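Local coordinates for NmrA family protein (Shigella flexneri 2a, PDB 3QVO) that is of unknown function but has a Rossmann-type fold and probably binds an NAD(P) cofactor, at residues L29-Q34 with H38-L43; E99-Q104 with F122-G127; Q104-I109 with A155-A160. One frame throughout, in Å; residues are numbered along the deposited sequence.

Contact 1 (L29-Q34 with H38-L43)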
ATOM      1  N   LEU A  29      -6.246  -2.789  -2.999  1.00 52.24           N
ATOM      2  CA  LEU A  29      -5.953  -4.195  -3.259  1.00 53.10           C
ATOM      3  C   LEU A  29      -5.442  -4.847  -2.010  1.00 54.53           C
ATOM      4  O   LEU A  29      -4.569  -4.316  -1.390  1.00 56.32           O
ATOM      5  CB  LEU A  29      -4.882  -4.295  -4.323  1.00 52.44           C
ATOM      6  CG  LEU A  29      -5.303  -3.691  -5.646  1.00 51.88           C
ATOM      7  CD1 LEU A  29      -4.052  -3.670  -6.517  1.00 51.12           C
ATOM      8  CD2 LEU A  29      -6.480  -4.519  -6.221  1.00 48.76           C
ATOM      9  N   GLY A  30      -5.978  -5.989  -1.621  1.00 56.36           N
ATOM     10  CA  GLY A  30      -5.611  -6.594  -0.316  1.00 58.04           C
ATOM     11  C   GLY A  30      -6.371  -5.925   0.820  1.00 59.46           C
ATOM     12  O   GLY A  30      -5.829  -5.628   1.894  1.00 60.51           O
ATOM     13  N   ALA A  31      -7.652  -5.678   0.591  1.00 59.52           N
ATOM     14  CA  ALA A  31      -8.414  -4.786   1.482  1.00 60.06           C
ATOM     15  C   ALA A  31      -8.698  -5.434   2.826  1.00 62.11           C
ATOM     16  O   ALA A  31      -9.083  -4.758   3.739  1.00 63.83           O
ATOM     17  CB  ALA A  31      -9.710  -4.320   0.825  1.00 58.26           C
ATOM     18  N   GLY A  32      -8.516  -6.742   2.962  1.00 63.87           N
ATOM     19  CA  GLY A  32      -8.614  -7.375   4.297  1.00 65.83           C
ATOM     20  C   GLY A  32      -7.367  -7.266   5.172  1.00 65.92           C
ATOM     21  O   GLY A  32      -7.324  -7.795   6.255  1.00 66.91           O
ATOM     22  N   GLY A  33      -6.343  -6.586   4.689  1.00 64.69           N
ATOM     23  CA  GLY A  33      -5.115  -6.398   5.458  1.00 65.59           C
ATOM     24  C   GLY A  33      -5.257  -5.405   6.598  1.00 66.57           C
ATOM     25  O   GLY A  33      -6.112  -4.514   6.577  1.00 65.54           O
ATOM     26  N   GLN A  34      -4.374  -5.535   7.580  1.00 68.19           N
ATOM     27  CA  GLN A  34      -4.479  -4.777   8.810  1.00 69.48           C
ATOM     28  C   GLN A  34      -4.134  -3.297   8.659  1.00 66.92           C
ATOM     29  O   GLN A  34      -4.707  -2.467   9.365  1.00 68.73           O
ATOM     30  CB  GLN A  34      -3.606  -5.403   9.902  1.00 73.21           C
ATOM     31  CG  GLN A  34      -3.758  -6.928  10.079  1.00 77.63           C
ATOM     32  CD  GLN A  34      -2.922  -7.467  11.219  1.00 84.04           C
ATOM     33  OE1 GLN A  34      -2.840  -6.863  12.291  1.00 88.91           O
ATOM     34  NE2 GLN A  34      -2.298  -8.609  10.993  1.00 86.52           N
ATOM     35  N   HIS A  38      -7.357   0.457   8.628  1.00 65.36           N
ATOM     36  CA  HIS A  38      -7.255   1.805   9.143  1.00 65.55           C
ATOM     37  C   HIS A  38      -7.486   2.782   7.985  1.00 62.70           C
ATOM     38  O   HIS A  38      -8.141   3.789   8.152  1.00 64.65           O
ATOM     39  CB  HIS A  38      -5.876   2.074   9.760  1.00 66.14           C
ATOM     40  CG  HIS A  38      -5.546   1.243  10.962  1.00 68.53           C
ATOM     41  ND1 HIS A  38      -6.097   1.468  12.200  1.00 75.60           N
ATOM     42  CD2 HIS A  38      -4.643   0.250  11.136  1.00 69.26           C
ATOM     43  CE1 HIS A  38      -5.591   0.615  13.074  1.00 75.41           C
ATOM     44  NE2 HIS A  38      -4.697  -0.132  12.453  1.00 72.73           N
ATOM     45  N   VAL A  39      -6.941   2.495   6.823  1.00 59.48           N
ATOM     46  CA  VAL A  39      -7.112   3.379   5.683  1.00 58.21           C
ATOM     47  C   VAL A  39      -8.582   3.443   5.318  1.00 58.82           C
ATOM     48  O   VAL A  39      -9.150   4.536   5.147  1.00 58.94           O
ATOM     49  CB  VAL A  39      -6.352   2.889   4.445  1.00 55.80           C
ATOM     50  CG1 VAL A  39      -6.681   3.730   3.272  1.00 53.85           C
ATOM     51  CG2 VAL A  39      -4.888   2.886   4.697  1.00 55.52           C
ATOM     52  N   ILE A  40      -9.203   2.272   5.255  1.00 58.79           N
ATOM     53  CA  ILE A  40     -10.616   2.181   4.888  1.00 59.82           C
ATOM     54  C   ILE A  40     -11.453   3.039   5.832  1.00 63.11           C
ATOM     55  O   ILE A  40     -12.342   3.763   5.404  1.00 63.56           O
ATOM     56  CB  ILE A  40     -11.083   0.721   4.951  1.00 59.40           C
ATOM     57  CG1 ILE A  40     -10.498  -0.038   3.787  1.00 56.64           C
ATOM     58  CG2 ILE A  40     -12.594   0.591   4.981  1.00 59.96           C
ATOM     59  CD1 ILE A  40     -10.522  -1.553   3.975  1.00 55.68           C
ATOM     60  N   ASN A  41     -11.151   2.943   7.122  1.00 66.06           N
ATOM     61  CA  ASN A  41     -11.798   3.710   8.168  1.00 69.13           C
ATOM     62  C   ASN A  41     -11.612   5.218   8.078  1.00 69.22           C
ATOM     63  O   ASN A  41     -12.527   5.999   8.365  1.00 71.58           O
ATOM     64  CB  ASN A  41     -11.182   3.305   9.481  1.00 72.65           C
ATOM     65  CG  ASN A  41     -12.097   2.497  10.344  1.00 79.29           C
ATOM     66  OD1 ASN A  41     -12.090   1.247  10.259  1.00 82.70           O
ATOM     67  ND2 ASN A  41     -12.845   3.192  11.261  1.00 83.21           N
ATOM     68  N   GLN A  42     -10.405   5.649   7.769  1.00 67.54           N
ATOM     69  CA  GLN A  42     -10.189   7.059   7.550  1.00 68.28           C
ATOM     70  C   GLN A  42     -10.864   7.522   6.274  1.00 66.81           C
ATOM     71  O   GLN A  42     -11.267   8.677   6.183  1.00 69.62           O
ATOM     72  CB  GLN A  42      -8.728   7.358   7.441  1.00 67.80           C
ATOM     73  CG  GLN A  42      -7.953   6.962   8.680  1.00 73.42           C
ATOM     74  CD  GLN A  42      -6.610   7.629   8.683  1.00 77.37           C
ATOM     75  OE1 GLN A  42      -6.533   8.878   8.804  1.00 84.28           O
ATOM     76  NE2 GLN A  42      -5.545   6.835   8.540  1.00 70.76           N
ATOM     77  N   LEU A  43     -10.994   6.640   5.285  1.00 63.93           N
ATOM     78  CA  LEU A  43     -11.672   7.018   4.049  1.00 62.87           C
ATOM     79  C   LEU A  43     -13.207   7.033   4.190  1.00 65.17           C
ATOM     80  O   LEU A  43     -13.912   7.590   3.347  1.00 64.71           O
ATOM     81  CB  LEU A  43     -11.210   6.136   2.885  1.00 59.36           C
ATOM     82  CG  LEU A  43      -9.724   6.273   2.506  1.00 56.93           C
ATOM     83  CD1 LEU A  43      -9.431   5.377   1.375  1.00 49.50           C
ATOM     84  CD2 LEU A  43      -9.246   7.733   2.192  1.00 52.91           C
TER
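A31 and I40 make the closely packed half of this contact, and their CA atoms are 8.1 Å apart. Nearly all of that gap is spanned from the helix side, because the CB of I40 is directed at the loop while that of A31 is turned across it. I40 keeps CG1 beside its own backbone N (chi1 -73°) and runs on extended, which carries the terminal CD1 to the peptide of A31. There I40 CD1 lies 3.5 Å from A31 O, a methyl against a carbonyl oxygen. The same I40 CD1 is also 4.3 Å from A31 CB, a looser apolar touch. L53 on the neighbouring strand 49-55 packs on both side chains, and P66 adds to the cover of I40, which fits the burial of this end.

The loop is the glycine-rich turn that joins the first strand of a Rossmann fold, 24-29, to helix 34-43. A type I beta turn runs from G30 to G33, closed by a backbone bond from G33 N to G30 O of 3.0 Å. In this fold such a turn commonly receives the dinucleotide phosphates, so a similar role is probable here.

Toward solvent the contact thins to Q34 and H38. H38 CD2 approaches Q34 O at 3.2 Å, a close van der Waals contact with the oxygen lying obliquely to the imidazole ring. The backbone H38 N stands 4.0 Å from that same Q34 O, and no hydrogen bond joins the two segments. The Q34 side chain stays at least 5.9 Å from any atom of 38-43 and touches R197 and D175 instead, whereas H38 rests on K198 and A201 of helix 197-209.

Contact 2 (E99-Q104 with F122-G127)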
ATOM      1  N   GLU A  99       3.464 -15.105  -1.401  1.00 79.60           N
ATOM      2  CA  GLU A  99       4.293 -15.568  -2.481  1.00 79.68           C
ATOM      3  C   GLU A  99       4.071 -14.756  -3.784  1.00 75.08           C
ATOM      4  O   GLU A  99       2.964 -14.198  -4.067  1.00 71.44           O
ATOM      5  CB  GLU A  99       4.114 -17.080  -2.706  1.00 83.72           C
ATOM      6  CG  GLU A  99       4.966 -17.937  -1.731  1.00 89.85           C
ATOM      7  CD  GLU A  99       4.868 -19.433  -2.000  1.00 97.43           C
ATOM      8  OE1 GLU A  99       3.787 -19.897  -2.443  1.00100.47           O
ATOM      9  OE2 GLU A  99       5.870 -20.146  -1.766  1.00102.67           O
ATOM     10  N   ASP A 100       5.169 -14.661  -4.524  1.00 73.00           N
ATOM     11  CA  ASP A 100       5.134 -14.183  -5.869  1.00 70.94           C
ATOM     12  C   ASP A 100       4.786 -12.727  -5.933  1.00 66.82           C
ATOM     13  O   ASP A 100       4.088 -12.282  -6.831  1.00 63.26           O
ATOM     14  CB  ASP A 100       4.143 -15.026  -6.671  1.00 71.70           C
ATOM     15  CG  ASP A 100       4.584 -16.479  -6.746  1.00 75.80           C
ATOM     16  OD1 ASP A 100       5.771 -16.726  -7.100  1.00 76.89           O
ATOM     17  OD2 ASP A 100       3.764 -17.374  -6.423  1.00 79.51           O
ATOM     18  N   LEU A 101       5.306 -11.967  -4.977  1.00 65.66           N
ATOM     19  CA  LEU A 101       4.957 -10.559  -4.928  1.00 63.01           C
ATOM     20  C   LEU A 101       5.337  -9.836  -6.234  1.00 60.23           C
ATOM     21  O   LEU A 101       4.724  -8.814  -6.589  1.00 58.77           O
ATOM     22  CB  LEU A 101       5.604  -9.909  -3.717  1.00 63.75           C
ATOM     23  CG  LEU A 101       5.014  -8.600  -3.230  1.00 64.78           C
ATOM     24  CD1 LEU A 101       3.493  -8.480  -3.444  1.00 67.42           C
ATOM     25  CD2 LEU A 101       5.343  -8.468  -1.779  1.00 67.50           C
ATOM     26  N   ASP A 102       6.332 -10.389  -6.928  1.00 59.58           N
ATOM     27  CA  ASP A 102       6.847  -9.833  -8.167  1.00 58.29           C
ATOM     28  C   ASP A 102       5.833 -10.009  -9.300  1.00 56.92           C
ATOM     29  O   ASP A 102       5.560  -9.071 -10.015  1.00 54.75           O
ATOM     30  CB  ASP A 102       8.207 -10.460  -8.558  1.00 59.88           C
ATOM     31  CG  ASP A 102       8.202 -11.992  -8.564  1.00 63.11           C
ATOM     32  OD1 ASP A 102       7.374 -12.593  -7.861  1.00 64.00           O
ATOM     33  OD2 ASP A 102       9.050 -12.620  -9.256  1.00 67.61           O
ATOM     34  N   ILE A 103       5.300 -11.221  -9.428  1.00 57.29           N
ATOM     35  CA  ILE A 103       4.251 -11.543 -10.354  1.00 56.85           C
ATOM     36  C   ILE A 103       3.036 -10.699 -10.072  1.00 55.53           C
ATOM     37  O   ILE A 103       2.423 -10.120 -11.016  1.00 52.87           O
ATOM     38  CB  ILE A 103       3.933 -13.083 -10.367  1.00 59.59           C
ATOM     39  CG1 ILE A 103       5.194 -13.869 -10.718  1.00 63.46           C
ATOM     40  CG2 ILE A 103       2.888 -13.403 -11.412  1.00 56.88           C
ATOM     41  CD1 ILE A 103       5.078 -15.451 -10.533  1.00 72.55           C
ATOM     42  N   GLN A 104       2.718 -10.543  -8.783  1.00 55.22           N
ATOM     43  CA  GLN A 104       1.607  -9.680  -8.382  1.00 53.62           C
ATOM     44  C   GLN A 104       1.815  -8.223  -8.784  1.00 53.07           C
ATOM     45  O   GLN A 104       0.882  -7.568  -9.341  1.00 51.67           O
ATOM     46  CB  GLN A 104       1.364  -9.736  -6.867  1.00 54.32           C
ATOM     47  CG  GLN A 104       0.955 -11.096  -6.297  1.00 55.27           C
ATOM     48  CD  GLN A 104       0.594 -10.978  -4.851  1.00 55.87           C
ATOM     49  OE1 GLN A 104      -0.275 -10.183  -4.482  1.00 60.25           O
ATOM     50  NE2 GLN A 104       1.238 -11.754  -4.020  1.00 56.79           N
ATOM     51  N   PHE A 122       2.245   1.747  -3.084  1.00 53.68           N
ATOM     52  CA  PHE A 122       2.549   0.341  -2.986  1.00 54.16           C
ATOM     53  C   PHE A 122       3.406   0.075  -1.736  1.00 55.56           C
ATOM     54  O   PHE A 122       4.533   0.603  -1.591  1.00 55.12           O
ATOM     55  CB  PHE A 122       3.266  -0.112  -4.253  1.00 54.10           C
ATOM     56  CG  PHE A 122       3.253  -1.633  -4.501  1.00 55.13           C
ATOM     57  CD1 PHE A 122       4.123  -2.467  -3.855  1.00 58.85           C
ATOM     58  CD2 PHE A 122       2.396  -2.200  -5.432  1.00 55.23           C
ATOM     59  CE1 PHE A 122       4.125  -3.848  -4.123  1.00 59.81           C
ATOM     60  CE2 PHE A 122       2.380  -3.564  -5.694  1.00 54.73           C
ATOM     61  CZ  PHE A 122       3.235  -4.384  -5.045  1.00 58.41           C
ATOM     62  N   VAL A 123       2.850  -0.742  -0.850  1.00 56.08           N
ATOM     63  CA  VAL A 123       3.491  -1.071   0.429  1.00 57.37           C
ATOM     64  C   VAL A 123       4.282  -2.309   0.283  1.00 58.66           C
ATOM     65  O   VAL A 123       3.748  -3.335  -0.150  1.00 58.96           O
ATOM     66  CB  VAL A 123       2.483  -1.257   1.567  1.00 57.74           C
ATOM     67  CG1 VAL A 123       3.239  -1.618   2.901  1.00 59.37           C
ATOM     68  CG2 VAL A 123       1.705   0.020   1.753  1.00 55.60           C
ATOM     69  N   LEU A 124       5.574  -2.219   0.612  1.00 60.48           N
ATOM     70  CA  LEU A 124       6.410  -3.406   0.694  1.00 62.26           C
ATOM     71  C   LEU A 124       6.866  -3.631   2.122  1.00 64.22           C
ATOM     72  O   LEU A 124       7.792  -2.967   2.631  1.00 63.61           O
ATOM     73  CB  LEU A 124       7.603  -3.335  -0.274  1.00 63.59           C
ATOM     74  CG  LEU A 124       7.250  -3.513  -1.766  1.00 64.39           C
ATOM     75  CD1 LEU A 124       8.371  -2.968  -2.652  1.00 66.55           C
ATOM     76  CD2 LEU A 124       6.957  -4.987  -2.104  1.00 65.23           C
ATOM     77  N   SER A 125       6.247  -4.639   2.727  1.00 65.93           N
ATOM     78  CA  SER A 125       6.439  -4.982   4.118  1.00 69.05           C
ATOM     79  C   SER A 125       6.552  -6.479   4.183  1.00 71.87           C
ATOM     80  O   SER A 125       5.722  -7.163   3.605  1.00 72.23           O
ATOM     81  CB  SER A 125       5.198  -4.524   4.919  1.00 68.24           C
ATOM     82  OG  SER A 125       5.301  -4.858   6.283  1.00 72.83           O
ATOM     83  N   LEU A 126       7.531  -7.019   4.892  1.00 75.80           N
ATOM     84  CA  LEU A 126       7.765  -8.468   4.782  1.00 79.32           C
ATOM     85  C   LEU A 126       6.724  -9.298   5.498  1.00 81.69           C
ATOM     86  O   LEU A 126       6.426 -10.411   5.072  1.00 83.65           O
ATOM     87  CB  LEU A 126       9.113  -8.894   5.346  1.00 82.22           C
ATOM     88  CG  LEU A 126      10.419  -8.548   4.643  1.00 83.19           C
ATOM     89  CD1 LEU A 126      11.524  -9.271   5.455  1.00 87.47           C
ATOM     90  CD2 LEU A 126      10.417  -8.924   3.151  1.00 84.66           C
ATOM     91  N   GLY A 127       6.209  -8.801   6.610  1.00 83.26           N
ATOM     92  CA  GLY A 127       5.180  -9.531   7.344  1.00 85.43           C
ATOM     93  C   GLY A 127       5.740 -10.793   7.961  1.00 89.22           C
ATOM     94  O   GLY A 127       6.672 -10.729   8.772  1.00 91.56           O
TER
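L101 in the first turn of helix 101-114 faces L124, just past the end of strand 119-123, and their CA atoms are 9.2 Å apart, a spacing that only side chains bridge. The L101 CB is aimed at the other segment. With CG anti to the backbone N (chi1 -160°), its two methyls divide the work. L101 CD2 meets L124 CD2 at 3.9 Å, the closest approach of the contact, and the two leucines pass at a slant. L101 CD1 reaches F122 CZ at 4.4 Å, arriving obliquely on the ring. The second torsion of L101 (chi2 32°) falls short of a staggered value, which may reflect some strain or an imprecise fit.

On the strand side, L124 and F122 also bear on each other: L124 CG sits at the edge of the F122 ring, in its plane. L124 itself starts out across the contact, and only its CD2 tip comes over to L101. F151 of helix 149-159 packs on both leucines, while L96 packs on L101 and F122.

These residues lie within one beta-alpha-beta unit of the Rossmann fold, made of strand 91-95, helix 101-114 and strand 119-123. The start of the helix is fastened from within by Q104, whose NE2 donates to E99 O at 3.0 Å with an N-H...O angle of 147°. That oxygen lies close to the amide plane, although the donor is tilted from the carbonyl plane of E99. Q104 NE2 also bonds T97 O, so one amide nitrogen ties down two carbonyls of the loop leading into the helix.

No hydrogen bond or salt bridge crosses the segments; the close contacts are all between carbon atoms, and most of the roughly 123 Å² buried comes from L101, F122 and L124, which implies adhesion by shape and solvent exclusion.

Contact 3 (Q104-I109 with A155-A160)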
ATOM      1  N   GLN A 104       2.718 -10.543  -8.783  1.00 55.22           N
ATOM      2  CA  GLN A 104       1.607  -9.680  -8.382  1.00 53.62           C
ATOM      3  C   GLN A 104       1.815  -8.223  -8.784  1.00 53.07           C
ATOM      4  O   GLN A 104       0.882  -7.568  -9.341  1.00 51.67           O
ATOM      5  CB  GLN A 104       1.364  -9.736  -6.867  1.00 54.32           C
ATOM      6  CG  GLN A 104       0.955 -11.096  -6.297  1.00 55.27           C
ATOM      7  CD  GLN A 104       0.594 -10.978  -4.851  1.00 55.87           C
ATOM      8  OE1 GLN A 104      -0.275 -10.183  -4.482  1.00 60.25           O
ATOM      9  NE2 GLN A 104       1.238 -11.754  -4.020  1.00 56.79           N
ATOM     10  N   ALA A 105       2.994  -7.675  -8.471  1.00 52.42           N
ATOM     11  CA  ALA A 105       3.257  -6.274  -8.868  1.00 51.13           C
ATOM     12  C   ALA A 105       3.134  -6.129 -10.391  1.00 51.47           C
ATOM     13  O   ALA A 105       2.577  -5.180 -10.850  1.00 50.51           O
ATOM     14  CB  ALA A 105       4.645  -5.798  -8.438  1.00 50.02           C
ATOM     15  N   ASN A 106       3.706  -7.047 -11.163  1.00 53.54           N
ATOM     16  CA  ASN A 106       3.638  -6.975 -12.626  1.00 54.08           C
ATOM     17  C   ASN A 106       2.175  -6.936 -13.088  1.00 54.50           C
ATOM     18  O   ASN A 106       1.807  -6.218 -14.045  1.00 56.17           O
ATOM     19  CB  ASN A 106       4.314  -8.177 -13.259  1.00 55.87           C
ATOM     20  CG  ASN A 106       5.833  -8.104 -13.236  1.00 57.70           C
ATOM     21  OD1 ASN A 106       6.406  -7.060 -12.948  1.00 58.38           O
ATOM     22  ND2 ASN A 106       6.494  -9.231 -13.569  1.00 53.75           N
ATOM     23  N   SER A 107       1.324  -7.672 -12.393  1.00 53.98           N
ATOM     24  CA  SER A 107      -0.068  -7.747 -12.749  1.00 53.37           C
ATOM     25  C   SER A 107      -0.774  -6.418 -12.444  1.00 51.38           C
ATOM     26  O   SER A 107      -1.621  -5.966 -13.227  1.00 50.58           O
ATOM     27  CB  SER A 107      -0.722  -8.934 -12.038  1.00 54.33           C
ATOM     28  OG  SER A 107      -2.107  -8.996 -12.271  1.00 57.68           O
ATOM     29  N   VAL A 108      -0.383  -5.761 -11.358  1.00 50.11           N
ATOM     30  CA  VAL A 108      -0.983  -4.520 -11.024  1.00 48.59           C
ATOM     31  C   VAL A 108      -0.564  -3.471 -12.055  1.00 49.38           C
ATOM     32  O   VAL A 108      -1.388  -2.684 -12.525  1.00 48.06           O
ATOM     33  CB  VAL A 108      -0.671  -4.094  -9.569  1.00 49.52           C
ATOM     34  CG1 VAL A 108      -1.154  -2.655  -9.258  1.00 42.91           C
ATOM     35  CG2 VAL A 108      -1.314  -5.086  -8.585  1.00 47.45           C
ATOM     36  N   ILE A 109       0.700  -3.478 -12.437  1.00 49.78           N
ATOM     37  CA  ILE A 109       1.209  -2.443 -13.342  1.00 49.83           C
ATOM     38  C   ILE A 109       0.483  -2.536 -14.702  1.00 50.37           C
ATOM     39  O   ILE A 109       0.031  -1.521 -15.267  1.00 50.99           O
ATOM     40  CB  ILE A 109       2.698  -2.627 -13.511  1.00 51.00           C
ATOM     41  CG1 ILE A 109       3.442  -2.232 -12.215  1.00 49.45           C
ATOM     42  CG2 ILE A 109       3.230  -1.856 -14.694  1.00 51.11           C
ATOM     43  CD1 ILE A 109       4.881  -2.852 -12.135  1.00 50.27           C
ATOM     44  N   ALA A 155       9.755  -4.028  -6.449  1.00 59.26           N
ATOM     45  CA  ALA A 155      10.164  -2.618  -6.345  1.00 59.09           C
ATOM     46  C   ALA A 155      10.770  -2.100  -7.637  1.00 59.94           C
ATOM     47  O   ALA A 155      10.421  -0.998  -8.086  1.00 58.27           O
ATOM     48  CB  ALA A 155      11.164  -2.419  -5.200  1.00 59.40           C
ATOM     49  N   ASP A 156      11.704  -2.881  -8.204  1.00 61.22           N
ATOM     50  CA  ASP A 156      12.358  -2.516  -9.445  1.00 62.20           C
ATOM     51  C   ASP A 156      11.342  -2.376 -10.587  1.00 61.46           C
ATOM     52  O   ASP A 156      11.481  -1.502 -11.441  1.00 62.60           O
ATOM     53  CB  ASP A 156      13.392  -3.578  -9.864  1.00 65.14           C
ATOM     54  CG  ASP A 156      14.619  -3.679  -8.925  1.00 67.74           C
ATOM     55  OD1 ASP A 156      14.825  -2.864  -7.979  1.00 69.30           O
ATOM     56  OD2 ASP A 156      15.384  -4.633  -9.144  1.00 71.28           O
ATOM     57  N   ALA A 157      10.351  -3.263 -10.636  1.00 60.25           N
ATOM     58  CA  ALA A 157       9.368  -3.227 -11.686  1.00 59.65           C
ATOM     59  C   ALA A 157       8.564  -1.924 -11.543  1.00 58.65           C
ATOM     60  O   ALA A 157       8.297  -1.245 -12.526  1.00 60.06           O
ATOM     61  CB  ALA A 157       8.458  -4.476 -11.653  1.00 58.55           C
ATOM     62  N   ILE A 158       8.193  -1.574 -10.313  1.00 56.67           N
ATOM     63  CA  ILE A 158       7.457  -0.350 -10.056  1.00 54.85           C
ATOM     64  C   ILE A 158       8.287   0.850 -10.481  1.00 56.33           C
ATOM     65  O   ILE A 158       7.802   1.681 -11.258  1.00 56.02           O
ATOM     66  CB  ILE A 158       7.001  -0.301  -8.619  1.00 53.88           C
ATOM     67  CG1 ILE A 158       5.879  -1.325  -8.414  1.00 53.22           C
ATOM     68  CG2 ILE A 158       6.559   1.097  -8.204  1.00 53.33           C
ATOM     69  CD1 ILE A 158       5.612  -1.644  -6.979  1.00 54.61           C
ATOM     70  N   GLU A 159       9.568   0.887 -10.086  1.00 57.15           N
ATOM     71  CA  GLU A 159      10.434   2.020 -10.455  1.00 58.62           C
ATOM     72  C   GLU A 159      10.674   2.186 -11.933  1.00 59.90           C
ATOM     73  O   GLU A 159      10.991   3.283 -12.366  1.00 60.40           O
ATOM     74  CB  GLU A 159      11.777   1.984  -9.713  1.00 60.22           C
ATOM     75  CG  GLU A 159      11.612   2.166  -8.216  1.00 58.58           C
ATOM     76  CD  GLU A 159      12.936   2.134  -7.450  1.00 64.37           C
ATOM     77  OE1 GLU A 159      13.856   1.356  -7.822  1.00 68.07           O
ATOM     78  OE2 GLU A 159      13.057   2.873  -6.445  1.00 65.26           O
ATOM     79  N   ALA A 160      10.488   1.113 -12.708  1.00 60.42           N
ATOM     80  CA  ALA A 160      10.717   1.138 -14.137  1.00 61.70           C
ATOM     81  C   ALA A 160       9.415   1.224 -14.901  1.00 60.59           C
ATOM     82  O   ALA A 160       9.425   1.130 -16.099  1.00 62.83           O
ATOM     83  CB  ALA A 160      11.497  -0.108 -14.587  1.00 62.74           C
TER
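N106 and A157 mark the closest backbone approach, with CA atoms 6.9 Å apart, where helices 101-114 and 149-159 run side by side. Their short segments approach to 9.4 Å between axes and point the same way within 19°. Such nearly parallel packing is characteristic of neighbouring helices on one face of a Rossmann sheet; here both lie over strand 119-123, since A105 and I158 each touch F122.

Small and branched residues share the interface. A157 directs its CB at the other helix, a short side chain that is consistent with the close approach of the two backbones here. I109 is likewise turned toward its partner and works through one atom: with CG1 beside its backbone N (chi1 -71°) and the chain extended beyond, CD1 is carried over the A157-I158 peptide. I109 CD1 lies 3.8 Å from A157 O and 4.0 Å from A157 CB. It also meets I158 CG1, on the side nearer the sheet, at 4.1 Å.

No hydrogen bond crosses between the segments. N106, at the exposed margin, starts away from helix 149-159, but its amide turns back and puts N106 OD1 3.5 Å from the A157 CB methyl.

How the contacts relate
Contacts 2 and 3 form one continuous packing region, with centres 10 Å apart. Both use helix 101-114 and share Q104; F122 of contact 2 touches I158 and A105 of contact 3, with F122 CG 3.4 Å from I158 CD1. Contact 1 belongs to the first strand-to-helix connection, on the opposite side of the chain's centre from contact 3, yet L29 CD1 reaches V108 CG2 at 3.7 Å. Contact 2 is the most buried, and its cross-segment touches are wholly hydrocarbon. Contacts 1 and 3 are each buried at one end and exposed at the other, and in both contacts methyls meet carbonyl oxygens as well as carbon.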